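Local coordinates for protein thiosulfate sulfurtransferase (Pseudomonas aeruginosa, PDB 1YT8) that probably transfers sulfur from thiosulfate to cyanide, acting as a sulfurtransferase assembled from four rhodanese-like repeats, at residues V112-K117 with L508-G513; E135-L140 with R188-C193; F155-T160 with P493-D498; M337-L342 with V349-G354; Y433-G438 with R444-E449. One frame throughout, in Å; residues are numbered along the deposited sequence.

Contact 1: V112-K117 with L508-G513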
# COMPACT_ATOMS: atom_id res chain seq x y z
N VAL A 112 -5.41 5.57 -6.60
CA VAL A 112 -5.11 4.34 -5.86
C VAL A 112 -5.72 4.32 -4.46
O VAL A 112 -6.08 5.37 -3.92
CB VAL A 112 -3.58 4.13 -5.74
CG1 VAL A 112 -2.95 4.04 -7.12
CG2 VAL A 112 -2.96 5.29 -4.95
N ASN A 113 -5.84 3.12 -3.88
CA ASN A 113 -6.40 2.92 -2.54
C ASN A 113 -7.77 3.60 -2.45
O ASN A 113 -8.11 4.24 -1.45
CB ASN A 113 -5.46 3.49 -1.47
CG ASN A 113 -4.01 3.06 -1.67
OD1 ASN A 113 -3.11 3.89 -1.67
ND2 ASN A 113 -3.79 1.75 -1.82
N VAL A 114 -8.57 3.42 -3.50
CA VAL A 114 -9.88 4.04 -3.60
C VAL A 114 -10.88 3.67 -2.50
O VAL A 114 -11.56 4.55 -1.96
CB VAL A 114 -10.49 3.79 -4.99
CG1 VAL A 114 -11.83 4.50 -5.13
CG2 VAL A 114 -9.52 4.31 -6.06
N PRO A 115 -10.99 2.38 -2.15
CA PRO A 115 -11.95 2.05 -1.09
C PRO A 115 -11.64 2.83 0.19
O PRO A 115 -12.54 3.39 0.83
CB PRO A 115 -11.76 0.55 -0.91
CG PRO A 115 -11.42 0.09 -2.30
CD PRO A 115 -10.43 1.16 -2.75
N SER A 116 -10.37 2.87 0.56
CA SER A 116 -9.94 3.59 1.76
C SER A 116 -10.24 5.08 1.70
O SER A 116 -10.71 5.67 2.67
CB SER A 116 -8.44 3.38 1.99
OG SER A 116 -8.14 2.01 2.22
N LYS A 117 -9.95 5.70 0.55
CA LYS A 117 -10.18 7.13 0.40
C LYS A 117 -11.65 7.49 0.28
O LYS A 117 -12.10 8.50 0.82
CB LYS A 117 -9.40 7.65 -0.81
CG LYS A 117 -7.91 7.42 -0.70
CD LYS A 117 -7.19 7.85 -1.96
CE LYS A 117 -5.69 7.66 -1.82
NZ LYS A 117 -4.97 8.05 -3.07
N LEU A 508 -8.16 16.91 -5.03
CA LEU A 508 -9.21 17.26 -4.08
C LEU A 508 -10.59 17.16 -4.74
O LEU A 508 -11.54 16.65 -4.14
CB LEU A 508 -8.99 18.68 -3.54
CG LEU A 508 -7.69 18.94 -2.78
CD1 LEU A 508 -7.65 20.41 -2.36
CD2 LEU A 508 -7.59 18.03 -1.56
N ASP A 509 -10.69 17.65 -5.97
CA ASP A 509 -11.95 17.61 -6.69
C ASP A 509 -12.38 16.16 -6.90
O ASP A 509 -13.56 15.84 -6.83
CB ASP A 509 -11.84 18.30 -8.05
CG ASP A 509 -11.56 19.79 -7.94
OD1 ASP A 509 -11.98 20.41 -6.95
OD2 ASP A 509 -10.92 20.34 -8.86
N TRP A 510 -11.41 15.29 -7.16
CA TRP A 510 -11.70 13.88 -7.36
C TRP A 510 -12.29 13.29 -6.07
O TRP A 510 -13.30 12.59 -6.11
CB TRP A 510 -10.44 13.12 -7.76
CG TRP A 510 -10.59 11.63 -7.66
CD1 TRP A 510 -11.34 10.82 -8.47
CD2 TRP A 510 -10.01 10.78 -6.67
NE1 TRP A 510 -11.26 9.52 -8.04
CE2 TRP A 510 -10.45 9.46 -6.93
CE3 TRP A 510 -9.15 11.00 -5.58
CZ2 TRP A 510 -10.08 8.37 -6.14
CZ3 TRP A 510 -8.78 9.91 -4.79
CH2 TRP A 510 -9.24 8.61 -5.08
N GLU A 511 -11.67 13.58 -4.93
CA GLU A 511 -12.18 13.05 -3.67
C GLU A 511 -13.58 13.59 -3.36
O GLU A 511 -14.40 12.89 -2.77
CB GLU A 511 -11.21 13.36 -2.52
CG GLU A 511 -9.85 12.67 -2.69
CD GLU A 511 -8.95 12.76 -1.47
OE1 GLU A 511 -8.79 13.87 -0.92
OE2 GLU A 511 -8.39 11.73 -1.07
N PHE A 512 -13.85 14.82 -3.80
CA PHE A 512 -15.15 15.45 -3.59
C PHE A 512 -16.29 14.66 -4.24
O PHE A 512 -17.44 14.75 -3.81
CB PHE A 512 -15.13 16.87 -4.16
CG PHE A 512 -16.39 17.66 -3.92
CD1 PHE A 512 -16.64 18.24 -2.68
CD2 PHE A 512 -17.34 17.82 -4.93
CE1 PHE A 512 -17.81 18.97 -2.45
CE2 PHE A 512 -18.51 18.55 -4.71
CZ PHE A 512 -18.75 19.13 -3.47
N GLY A 513 -15.97 13.89 -5.27
CA GLY A 513 -17.00 13.13 -5.95
C GLY A 513 -17.08 11.65 -5.60
O GLY A 513 -17.90 10.93 -6.18
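Trp510 and Lys117 carry this contact between the start of helix 114-127 and the last turn of helix 501-512, where the nearest CA atoms, those of Lys117 and Glu511, are 7.5 Å apart. The evidence for packing is apolar. Lys117 CD lies at the edge of the indole, in the ring plane, 3.8 Å from Trp510 CH2, and the two side chains cross at about a right angle. Farther round the same rim, Val114 CG2 approaches Trp510 CZ2 at 4.1 Å. The indole is brought there by a chi1 of 166°, which sets CG opposite the backbone N and sends the six-membered ring toward the first turn of helix 114-127.

The polar part is indirect. Glu511 OE2 comes within 4.2 Å of Lys117 CD, yet stays 5.4 Å from Lys117 NZ, too far for a salt bridge. The extended lysine instead carries its ammonium back past its own helix start, where NZ makes a weak hydrogen bond of 3.0 Å to Val112 O, a salt bridge to Asp111 and a hydrogen bond to Tyr507. Its charge is thus met mainly by other groups, and Glu511 may add a longer-range attraction.

This is buried helix-helix packing, with the Glu511 side chain about 5 Å from bound sulfite. Thr197 of helix 197-208 touches both Lys117 and Glu511, while Leu508 packs on Ile223 and Leu227 of helix 221-227.

Contact 2: E135-L140 with R188-C193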
# COMPACT_ATOMS: atom_id res chain seq x y z
N GLU A 135 -6.01 28.70 6.25
CA GLU A 135 -5.89 30.07 6.74
C GLU A 135 -6.22 30.19 8.22
O GLU A 135 -5.63 31.00 8.94
CB GLU A 135 -6.79 31.02 5.94
CG GLU A 135 -6.38 31.21 4.49
CD GLU A 135 -6.92 30.13 3.56
OE1 GLU A 135 -7.55 29.17 4.04
OE2 GLU A 135 -6.71 30.26 2.33
N GLU A 136 -7.18 29.39 8.68
CA GLU A 136 -7.55 29.43 10.09
C GLU A 136 -6.43 28.87 10.95
O GLU A 136 -6.15 29.39 12.03
CB GLU A 136 -8.84 28.64 10.33
CG GLU A 136 -10.08 29.31 9.76
CD GLU A 136 -11.35 28.52 10.02
OE1 GLU A 136 -11.49 27.42 9.45
OE2 GLU A 136 -12.19 29.00 10.82
N VAL A 137 -5.80 27.80 10.48
CA VAL A 137 -4.71 27.18 11.22
C VAL A 137 -3.50 28.12 11.22
O VAL A 137 -2.79 28.23 12.22
CB VAL A 137 -4.33 25.81 10.62
CG1 VAL A 137 -3.16 25.19 11.38
CG2 VAL A 137 -5.54 24.89 10.67
N GLN A 138 -3.28 28.80 10.10
CA GLN A 138 -2.16 29.75 10.02
C GLN A 138 -2.39 30.87 11.04
O GLN A 138 -1.45 31.34 11.69
CB GLN A 138 -2.08 30.36 8.62
CG GLN A 138 -0.99 31.43 8.48
CD GLN A 138 0.40 30.86 8.70
OE1 GLN A 138 1.02 31.07 9.75
NE2 GLN A 138 0.90 30.12 7.72
N ALA A 139 -3.64 31.30 11.18
CA ALA A 139 -3.96 32.36 12.13
C ALA A 139 -3.69 31.88 13.56
O ALA A 139 -3.19 32.64 14.39
CB ALA A 139 -5.43 32.79 11.97
N LEU A 140 -4.03 30.63 13.84
CA LEU A 140 -3.79 30.06 15.16
C LEU A 140 -2.28 30.09 15.47
O LEU A 140 -1.87 30.37 16.60
CB LEU A 140 -4.31 28.62 15.24
CG LEU A 140 -5.83 28.47 15.32
CD1 LEU A 140 -6.22 27.01 15.19
CD2 LEU A 140 -6.33 29.04 16.64
N ARG A 188 -5.93 22.53 21.63
CA ARG A 188 -6.56 22.07 20.40
C ARG A 188 -5.68 21.01 19.75
O ARG A 188 -4.45 21.10 19.79
CB ARG A 188 -6.72 23.22 19.40
CG ARG A 188 -7.52 24.40 19.90
CD ARG A 188 -7.91 25.30 18.74
NE ARG A 188 -8.67 24.56 17.75
CZ ARG A 188 -9.70 25.05 17.07
NH1 ARG A 188 -10.11 26.29 17.26
NH2 ARG A 188 -10.33 24.27 16.21
N VAL A 189 -6.32 20.01 19.15
CA VAL A 189 -5.59 18.96 18.46
C VAL A 189 -6.05 19.03 17.01
O VAL A 189 -7.24 18.92 16.71
CB VAL A 189 -5.88 17.56 19.05
CG1 VAL A 189 -5.25 16.47 18.18
CG2 VAL A 189 -5.30 17.48 20.46
N ILE A 190 -5.09 19.25 16.12
CA ILE A 190 -5.35 19.35 14.69
C ILE A 190 -4.60 18.22 14.00
O ILE A 190 -3.41 18.04 14.22
CB ILE A 190 -4.83 20.71 14.16
CG1 ILE A 190 -5.55 21.85 14.87
CG2 ILE A 190 -5.05 20.79 12.65
CD1 ILE A 190 -4.95 23.22 14.61
N VAL A 191 -5.31 17.45 13.18
CA VAL A 191 -4.69 16.33 12.47
C VAL A 191 -4.60 16.64 10.98
O VAL A 191 -5.56 17.12 10.37
CB VAL A 191 -5.52 15.02 12.63
CG1 VAL A 191 -4.78 13.85 11.97
CG2 VAL A 191 -5.76 14.72 14.12
N ASN A 192 -3.43 16.38 10.38
CA ASN A 192 -3.26 16.63 8.95
C ASN A 192 -2.63 15.44 8.26
O ASN A 192 -2.09 14.54 8.89
CB ASN A 192 -2.36 17.85 8.69
CG ASN A 192 -0.87 17.51 8.78
OD1 ASN A 192 -0.26 17.55 9.86
ND2 ASN A 192 -0.27 17.15 7.64
N CYS A 193 -2.72 15.45 6.94
CA CYS A 193 -2.08 14.45 6.10
C CYS A 193 -1.74 15.30 4.88
O CYS A 193 -1.68 16.53 5.00
CB CYS A 193 -3.00 13.26 5.78
SG CYS A 193 -4.32 13.49 4.58
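Helix 135-140 and strand 188-192 run at 135° between their N-to-C directions, with a closest axis approach of 11.8 Å, and the side chains span the separation between helix and strand; Val137 and Ile190 have the nearest CA atoms, 8.6 Å apart. Ile190 supplies the central apolar contact. Its CD1 meets Val137 CG1 at 4.2 Å, tip to tip, and Leu140 CD1 at 4.0 Å, the leucine and isoleucine lying at a slant to one another. The reach of the isoleucine follows from its torsions: CG1 stands opposite the carbonyl carbon, and a chi2 of 170° extends CD1 from the strand toward the helix.

Leu140 CD1 also packs on Arg188. It is 4.3 Å from Arg188 CD and lies over one face of the guanidinium, 4.1 Å above the plane and displaced toward its rim. The geometry is that of a methyl packed on a flat cation, with no hydrogen bond between the segments.

At the far end of the strand, Asn192 ND2 donates to Cys193 O at 3.1 Å; the N-H points nearly straight at the oxygen (164°), but arrives from above the carbonyl plane. Asn192 ND2 also bonds Asp151. Cys193 is covalently linked through SG to sulfite and belongs to the sulfite pocket, consistent with a rhodanese-type active-site cysteine.

This is helix-on-sheet packing within a rhodanese-like domain. Strand 188-192 lies between strands 215-218 and 147-151 in the parallel sheet, and Leu132 of the edge strand 131-132 touches Val137, Leu140, Arg188 and Ile190.

Contact 3: F155-T160 with P493-D498; sequences FDEYQT and PYEGTD
Thr160 and Gly496 meet where helix 155-160, part of a rhodanese-like domain, faces the loop 493-498 that precedes helix 501-512. This is the closely packed part: the CA atoms of the two residues are 6.5 Å apart, and Thr160 CG2 touches Gly496 CA at 4.1 Å. The methyl faces the loop because it lies opposite the backbone N, whereas the hydroxyl folds back along the helix. Gly496, with phi 80° and psi 173°, turns the loop so that its bare CA faces the threonine methyl.

The other side is looser and watered. Glu157 OE2 and Glu495 OE2 are 4.3 Å apart, like charges without a direct bond. One water donates to both of these oxygens, and a second donates to Glu157 OE2 and to Tyr494 O, so the interval is filled by solvent-mediated bonds. Each carboxylate has its own cationic partner: Glu157 OE1 forms a salt bridge with Arg198, a residue of the sulfite pocket, and Glu495 OE1 pairs with Arg489. These arginines probably offset the mutual repulsion, and the salt bridge from Glu157 may help to position Arg198 beside the bound sulfite.

The fixed rotation of Thr160 is explained within its own helix, where OG1 donates to Asp156 O at 2.9 Å, tilted 20° from the carbonyl plane.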
# COMPACT_ATOMS: atom_id res chain seq x y z
N PHE A 155 6.25 8.42 8.64
CA PHE A 155 7.30 9.36 9.02
C PHE A 155 8.06 9.91 7.81
O PHE A 155 8.43 11.08 7.79
CB PHE A 155 8.28 8.71 9.99
CG PHE A 155 9.29 9.67 10.57
CD1 PHE A 155 8.88 10.69 11.42
CD2 PHE A 155 10.64 9.56 10.24
CE1 PHE A 155 9.80 11.61 11.93
CE2 PHE A 155 11.56 10.47 10.75
CZ PHE A 155 11.14 11.50 11.59
N ASP A 156 8.31 9.07 6.80
CA ASP A 156 9.04 9.55 5.62
C ASP A 156 8.25 10.61 4.84
O ASP A 156 8.84 11.49 4.21
CB ASP A 156 9.42 8.39 4.69
CG ASP A 156 8.22 7.64 4.16
OD1 ASP A 156 7.64 6.82 4.90
OD2 ASP A 156 7.85 7.86 2.98
N GLU A 157 6.93 10.52 4.87
CA GLU A 157 6.10 11.51 4.18
C GLU A 157 6.21 12.82 4.93
O GLU A 157 6.38 13.89 4.34
CB GLU A 157 4.65 11.06 4.13
CG GLU A 157 4.38 9.92 3.18
CD GLU A 157 2.94 9.44 3.25
OE1 GLU A 157 2.62 8.65 4.16
OE2 GLU A 157 2.13 9.88 2.40
N TYR A 158 6.10 12.73 6.26
CA TYR A 158 6.19 13.90 7.13
C TYR A 158 7.54 14.59 6.93
O TYR A 158 7.63 15.82 6.95
CB TYR A 158 6.02 13.44 8.59
CG TYR A 158 6.50 14.42 9.63
CD1 TYR A 158 5.70 15.49 10.05
CD2 TYR A 158 7.77 14.29 10.19
CE1 TYR A 158 6.17 16.41 11.01
CE2 TYR A 158 8.24 15.19 11.14
CZ TYR A 158 7.44 16.25 11.54
OH TYR A 158 7.93 17.14 12.47
N GLN A 159 8.59 13.80 6.75
CA GLN A 159 9.91 14.39 6.55
C GLN A 159 10.05 15.06 5.18
O GLN A 159 10.87 15.96 5.00
CB GLN A 159 11.01 13.33 6.72
CG GLN A 159 11.22 12.92 8.15
CD GLN A 159 12.67 12.55 8.42
OE1 GLN A 159 13.19 11.58 7.88
NE2 GLN A 159 13.33 13.35 9.25
N THR A 160 9.24 14.63 4.21
CA THR A 160 9.32 15.23 2.89
C THR A 160 8.81 16.68 2.94
O THR A 160 9.44 17.59 2.40
CB THR A 160 8.53 14.40 1.86
OG1 THR A 160 9.11 13.10 1.78
CG2 THR A 160 8.59 15.05 0.48
N PRO A 493 -0.55 12.84 -6.51
CA PRO A 493 -0.55 14.29 -6.29
C PRO A 493 -0.37 14.65 -4.82
O PRO A 493 -0.05 15.80 -4.49
CB PRO A 493 -1.92 14.72 -6.81
CG PRO A 493 -2.26 13.67 -7.81
CD PRO A 493 -1.82 12.41 -7.12
N TYR A 494 -0.56 13.68 -3.94
CA TYR A 494 -0.43 13.91 -2.51
C TYR A 494 0.91 13.46 -1.92
O TYR A 494 1.05 13.35 -0.70
CB TYR A 494 -1.59 13.25 -1.76
CG TYR A 494 -1.71 11.77 -2.02
CD1 TYR A 494 -1.14 10.85 -1.15
CD2 TYR A 494 -2.42 11.29 -3.12
CE1 TYR A 494 -1.26 9.48 -1.37
CE2 TYR A 494 -2.54 9.92 -3.35
CZ TYR A 494 -1.97 9.02 -2.47
OH TYR A 494 -2.11 7.67 -2.68
N GLU A 495 1.88 13.18 -2.78
CA GLU A 495 3.21 12.79 -2.32
C GLU A 495 4.21 13.73 -2.99
O GLU A 495 4.10 14.01 -4.18
CB GLU A 495 3.54 11.34 -2.72
CG GLU A 495 2.62 10.29 -2.11
CD GLU A 495 3.20 8.89 -2.17
OE1 GLU A 495 4.10 8.64 -3.00
OE2 GLU A 495 2.74 8.02 -1.40
N GLY A 496 5.17 14.23 -2.21
CA GLY A 496 6.15 15.14 -2.77
C GLY A 496 5.66 16.57 -2.90
O GLY A 496 4.48 16.85 -2.70
N THR A 497 6.56 17.47 -3.27
CA THR A 497 6.22 18.88 -3.41
C THR A 497 6.41 19.41 -4.84
O THR A 497 6.40 20.63 -5.06
CB THR A 497 7.08 19.73 -2.46
OG1 THR A 497 6.79 21.12 -2.65
CG2 THR A 497 8.56 19.48 -2.71
N ASP A 498 6.58 18.52 -5.80
CA ASP A 498 6.79 18.94 -7.18
C ASP A 498 5.59 18.69 -8.11
O ASP A 498 5.75 18.63 -9.33
CB ASP A 498 8.03 18.26 -7.75
CG ASP A 498 7.92 16.75 -7.77
OD1 ASP A 498 7.61 16.17 -6.70
OD2 ASP A 498 8.15 16.15 -8.84
O HOH W 1 2.57 12.48 1.52
O HOH W 2 1.19 8.03 0.67

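Contact 4: M337-L342 with V349-G354; sequences MSASWL and VAVLDG
A beta-alpha-beta unit of a rhodanese-like domain, strand 324-328, helix 334-344 and strand 348-352, contains this contact between its helix and its second strand. Ala339 faces Val349 and Val351 across a narrow gap: the segment axes approach to 8.3 Å and run at 170°, nearly antiparallel. The CA atoms of Ala339 and Val349 are only 6.2 Å apart, a closeness compatible with the small alanine side chain.

Ala339 CB is met by two methyls, Val351 CG2 at 3.7 Å and Val349 CG2 at 3.8 Å. They come from alternate residues on the same side of the strand. Val349 adopts a chi1 of 57°, which puts CG1 between its backbone N and carbonyl carbon, a crowded position; from there CG1 reaches 3.5 Å from Ala339 O, a packing contact against the helix backbone. Leu342 CB adds a looser contact to Val349 CG1 at 4.4 Å.

Leu327 of strand 324-328 touches both Ala339 and Leu342, and Val264 touches Ala339 and Val351, so the layer continues beyond the two segments. On the other flank of the helix, Trp341 packs on Ile201 of helix 197-208, linking this unit to a different rhodanese-like domain.

All four touching residues are buried, and no hydrogen bond joins the segments. The contact is thus largely apolar, consistent with dispersion and the exclusion of water, while the strand's backbone bonds go to its neighbours in the sheet.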
# COMPACT_ATOMS: atom_id res chain seq x y z
N MSE A 337 -8.42 0.35 17.46
CA MSE A 337 -8.81 1.48 16.63
C MSE A 337 -8.76 1.14 15.14
O MSE A 337 -9.70 1.43 14.41
CB MSE A 337 -7.92 2.70 16.90
CG MSE A 337 -8.16 3.41 18.24
SE MSE A 337 -10.01 3.81 18.69
CE MSE A 337 -10.47 4.97 17.19
N SER A 338 -7.68 0.51 14.70
CA SER A 338 -7.54 0.14 13.30
C SER A 338 -8.64 -0.83 12.89
O SER A 338 -9.20 -0.73 11.80
CB SER A 338 -6.17 -0.48 13.04
OG SER A 338 -5.13 0.46 13.26
N ALA A 339 -8.94 -1.78 13.77
CA ALA A 339 -9.99 -2.77 13.50
C ALA A 339 -11.35 -2.09 13.38
O ALA A 339 -12.16 -2.46 12.52
CB ALA A 339 -10.02 -3.81 14.62
N SER A 340 -11.62 -1.09 14.21
CA SER A 340 -12.91 -0.41 14.14
C SER A 340 -13.11 0.21 12.76
O SER A 340 -14.22 0.21 12.23
CB SER A 340 -13.03 0.67 15.24
OG SER A 340 -12.25 1.82 14.98
N TRP A 341 -12.04 0.73 12.17
CA TRP A 341 -12.13 1.33 10.84
C TRP A 341 -12.30 0.26 9.76
O TRP A 341 -13.11 0.42 8.84
CB TRP A 341 -10.89 2.19 10.56
CG TRP A 341 -10.89 3.46 11.37
CD1 TRP A 341 -9.92 3.90 12.21
CD2 TRP A 341 -11.95 4.44 11.43
NE1 TRP A 341 -10.30 5.09 12.80
CE2 TRP A 341 -11.54 5.44 12.33
CE3 TRP A 341 -13.20 4.55 10.80
CZ2 TRP A 341 -12.34 6.55 12.63
CZ3 TRP A 341 -13.99 5.66 11.09
CH2 TRP A 341 -13.56 6.64 12.00
N LEU A 342 -11.55 -0.83 9.87
CA LEU A 342 -11.66 -1.92 8.90
C LEU A 342 -13.06 -2.54 8.94
O LEU A 342 -13.61 -2.95 7.91
CB LEU A 342 -10.58 -2.98 9.19
CG LEU A 342 -9.15 -2.50 8.92
CD1 LEU A 342 -8.14 -3.41 9.62
CD2 LEU A 342 -8.91 -2.47 7.42
N VAL A 349 -13.19 -8.52 10.91
CA VAL A 349 -11.93 -8.31 11.58
C VAL A 349 -11.99 -8.62 13.07
O VAL A 349 -13.00 -8.39 13.74
CB VAL A 349 -11.46 -6.85 11.38
CG1 VAL A 349 -12.52 -5.89 11.90
CG2 VAL A 349 -10.12 -6.61 12.08
N ALA A 350 -10.88 -9.15 13.58
CA ALA A 350 -10.78 -9.50 14.99
C ALA A 350 -9.48 -8.94 15.55
O ALA A 350 -8.52 -8.72 14.81
CB ALA A 350 -10.80 -11.01 15.15
N VAL A 351 -9.46 -8.70 16.86
CA VAL A 351 -8.26 -8.22 17.54
C VAL A 351 -7.81 -9.40 18.41
O VAL A 351 -8.64 -10.03 19.08
CB VAL A 351 -8.56 -7.00 18.43
CG1 VAL A 351 -7.36 -6.68 19.31
CG2 VAL A 351 -8.89 -5.79 17.55
N LEU A 352 -6.52 -9.70 18.39
CA LEU A 352 -5.98 -10.81 19.16
C LEU A 352 -5.71 -10.43 20.62
O LEU A 352 -4.84 -9.60 20.90
CB LEU A 352 -4.69 -11.30 18.49
CG LEU A 352 -4.13 -12.67 18.89
CD1 LEU A 352 -5.23 -13.72 18.80
CD2 LEU A 352 -2.97 -13.03 17.97
N ASP A 353 -6.46 -11.04 21.53
CA ASP A 353 -6.32 -10.77 22.97
C ASP A 353 -5.49 -11.82 23.70
O ASP A 353 -5.25 -12.92 23.19
CB ASP A 353 -7.70 -10.72 23.65
CG ASP A 353 -8.60 -9.64 23.08
OD1 ASP A 353 -8.09 -8.54 22.79
OD2 ASP A 353 -9.82 -9.89 22.96
N GLY A 354 -5.05 -11.47 24.90
CA GLY A 354 -4.28 -12.39 25.72
C GLY A 354 -2.82 -12.61 25.36
O GLY A 354 -2.20 -13.55 25.86

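Contact 5: Y433-G438 with R444-E449; sequences YVLTCG and RFAVAE
The backbones of strand 433-436 and helix 444-449 come nearest at Leu435 and Val447, whose CA atoms are 7.4 Å apart. They belong to the beta-alpha-beta unit of strand 432-436, helix 441-454 and strand 458-461 in a rhodanese-like domain. The helix is kinked here: the N atoms of Ala448 and Glu449 lack bonds to the preceding turn, and within the segment Val447 N makes a weak hydrogen bond to Arg444 O (3.4 Å).

Leu435 is the strand's main contribution. Its CD1 methyl rests against the helix backbone itself, 3.7 Å from Val447 CA and 3.9 Å from Ala446 C. A chi2 of -175° extends CD1 away from the strand to make this possible. Ala446 CB lies 4.3 Å from the same methyl, which is therefore held against both backbone and side-chain carbons. No hydrogen bond crosses the segments.

Around this buried contact, Val450 and Ala443 of the same helix touch Leu435, and Val458 of the next strand packs on both Leu435 and Val447, closing the apolar layer between helix and sheet. The contact is completed by Val447 CG2, set opposite its carbonyl carbon, which meets Leu435 CD1 at 3.8 Å.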
# COMPACT_ATOMS: atom_id res chain seq x y z
N TYR A 433 22.88 -11.65 -22.61
CA TYR A 433 22.13 -10.75 -21.73
C TYR A 433 22.45 -11.04 -20.27
O TYR A 433 22.65 -12.19 -19.89
CB TYR A 433 20.63 -10.93 -21.92
CG TYR A 433 20.09 -10.48 -23.26
CD1 TYR A 433 19.61 -9.18 -23.44
CD2 TYR A 433 20.03 -11.36 -24.33
CE1 TYR A 433 19.09 -8.78 -24.66
CE2 TYR A 433 19.51 -10.97 -25.56
CZ TYR A 433 19.04 -9.68 -25.72
OH TYR A 433 18.54 -9.30 -26.94
N VAL A 434 22.50 -9.98 -19.47
CA VAL A 434 22.74 -10.10 -18.05
C VAL A 434 21.60 -9.32 -17.40
O VAL A 434 21.42 -8.13 -17.67
CB VAL A 434 24.09 -9.49 -17.63
CG1 VAL A 434 24.24 -9.58 -16.11
CG2 VAL A 434 25.23 -10.25 -18.31
N LEU A 435 20.82 -9.99 -16.55
CA LEU A 435 19.69 -9.34 -15.90
C LEU A 435 20.00 -8.94 -14.46
O LEU A 435 20.69 -9.66 -13.74
CB LEU A 435 18.47 -10.28 -15.92
CG LEU A 435 18.24 -11.07 -17.21
CD1 LEU A 435 16.93 -11.84 -17.08
CD2 LEU A 435 18.20 -10.15 -18.43
N THR A 436 19.48 -7.79 -14.05
CA THR A 436 19.71 -7.32 -12.69
C THR A 436 18.50 -6.56 -12.15
O THR A 436 17.53 -6.29 -12.86
CB THR A 436 20.94 -6.38 -12.63
OG1 THR A 436 21.29 -6.12 -11.26
CG2 THR A 436 20.65 -5.05 -13.32
N CYS A 437 18.57 -6.24 -10.86
CA CYS A 437 17.57 -5.46 -10.16
C CYS A 437 18.23 -5.22 -8.81
O CYS A 437 19.41 -5.54 -8.64
CB CYS A 437 16.24 -6.22 -10.01
SG CYS A 437 16.23 -7.69 -8.97
N GLY A 438 17.49 -4.66 -7.86
CA GLY A 438 18.08 -4.38 -6.56
C GLY A 438 18.91 -5.50 -5.96
O GLY A 438 20.08 -5.31 -5.62
N ARG A 444 15.54 -12.69 -11.63
CA ARG A 444 15.60 -14.15 -11.70
C ARG A 444 14.33 -14.73 -12.33
O ARG A 444 14.40 -15.69 -13.10
CB ARG A 444 15.81 -14.75 -10.30
CG ARG A 444 15.85 -16.28 -10.28
CD ARG A 444 16.03 -16.83 -8.87
NE ARG A 444 17.39 -16.66 -8.34
CZ ARG A 444 18.41 -17.45 -8.64
NH1 ARG A 444 18.25 -18.48 -9.47
NH2 ARG A 444 19.61 -17.21 -8.12
N PHE A 445 13.18 -14.16 -12.00
CA PHE A 445 11.91 -14.64 -12.54
C PHE A 445 11.74 -14.29 -14.01
O PHE A 445 10.85 -14.83 -14.68
CB PHE A 445 10.74 -14.06 -11.73
CG PHE A 445 10.52 -14.75 -10.42
CD1 PHE A 445 9.81 -15.95 -10.36
CD2 PHE A 445 11.04 -14.22 -9.24
CE1 PHE A 445 9.63 -16.61 -9.15
CE2 PHE A 445 10.86 -14.88 -8.03
CZ PHE A 445 10.16 -16.08 -7.98
N ALA A 446 12.60 -13.41 -14.52
CA ALA A 446 12.52 -12.98 -15.91
C ALA A 446 13.48 -13.71 -16.85
O ALA A 446 13.38 -13.57 -18.07
CB ALA A 446 12.76 -11.47 -15.99
N VAL A 447 14.41 -14.48 -16.30
CA VAL A 447 15.39 -15.19 -17.12
C VAL A 447 14.76 -16.05 -18.22
O VAL A 447 15.12 -15.93 -19.39
CB VAL A 447 16.30 -16.08 -16.24
CG1 VAL A 447 17.24 -16.91 -17.13
CG2 VAL A 447 17.12 -15.21 -15.30
N ALA A 448 13.81 -16.90 -17.85
CA ALA A 448 13.16 -17.78 -18.82
C ALA A 448 12.53 -17.04 -19.99
O ALA A 448 12.64 -17.48 -21.14
CB ALA A 448 12.11 -18.65 -18.12
N GLU A 449 11.86 -15.92 -19.72
CA GLU A 449 11.23 -15.16 -20.78
C GLU A 449 12.25 -14.51 -21.70
O GLU A 449 12.09 -14.51 -22.92
CB GLU A 449 10.30 -14.08 -20.22
CG GLU A 449 9.42 -13.48 -21.31
CD GLU A 449 8.44 -12.45 -20.81
OE1 GLU A 449 8.13 -12.41 -19.60
OE2 GLU A 449 7.95 -11.67 -21.66

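Overall arrangement
Contacts 2, 4 and 5 are helix-on-sheet packings in three separate rhodanese-like domains, each built on a parallel sheet of strand order 1-5-4-2-3. They follow one another along the chain, and their centres lie 30 Å (2 and 4), 41 Å (4 and 5) and 49 Å (2 and 5) apart. Contacts 1 and 3 instead bring residues near the C-terminus back to much earlier parts of the chain. Contact 1 spans contacts 2 to 5 in sequence, and contact 3 crosses contact 2. Contacts 1 and 3 touch through Lys117 and Tyr494, so the C-terminal segment joins early and late parts of the chain beside the sulfite pocket containing Cys193.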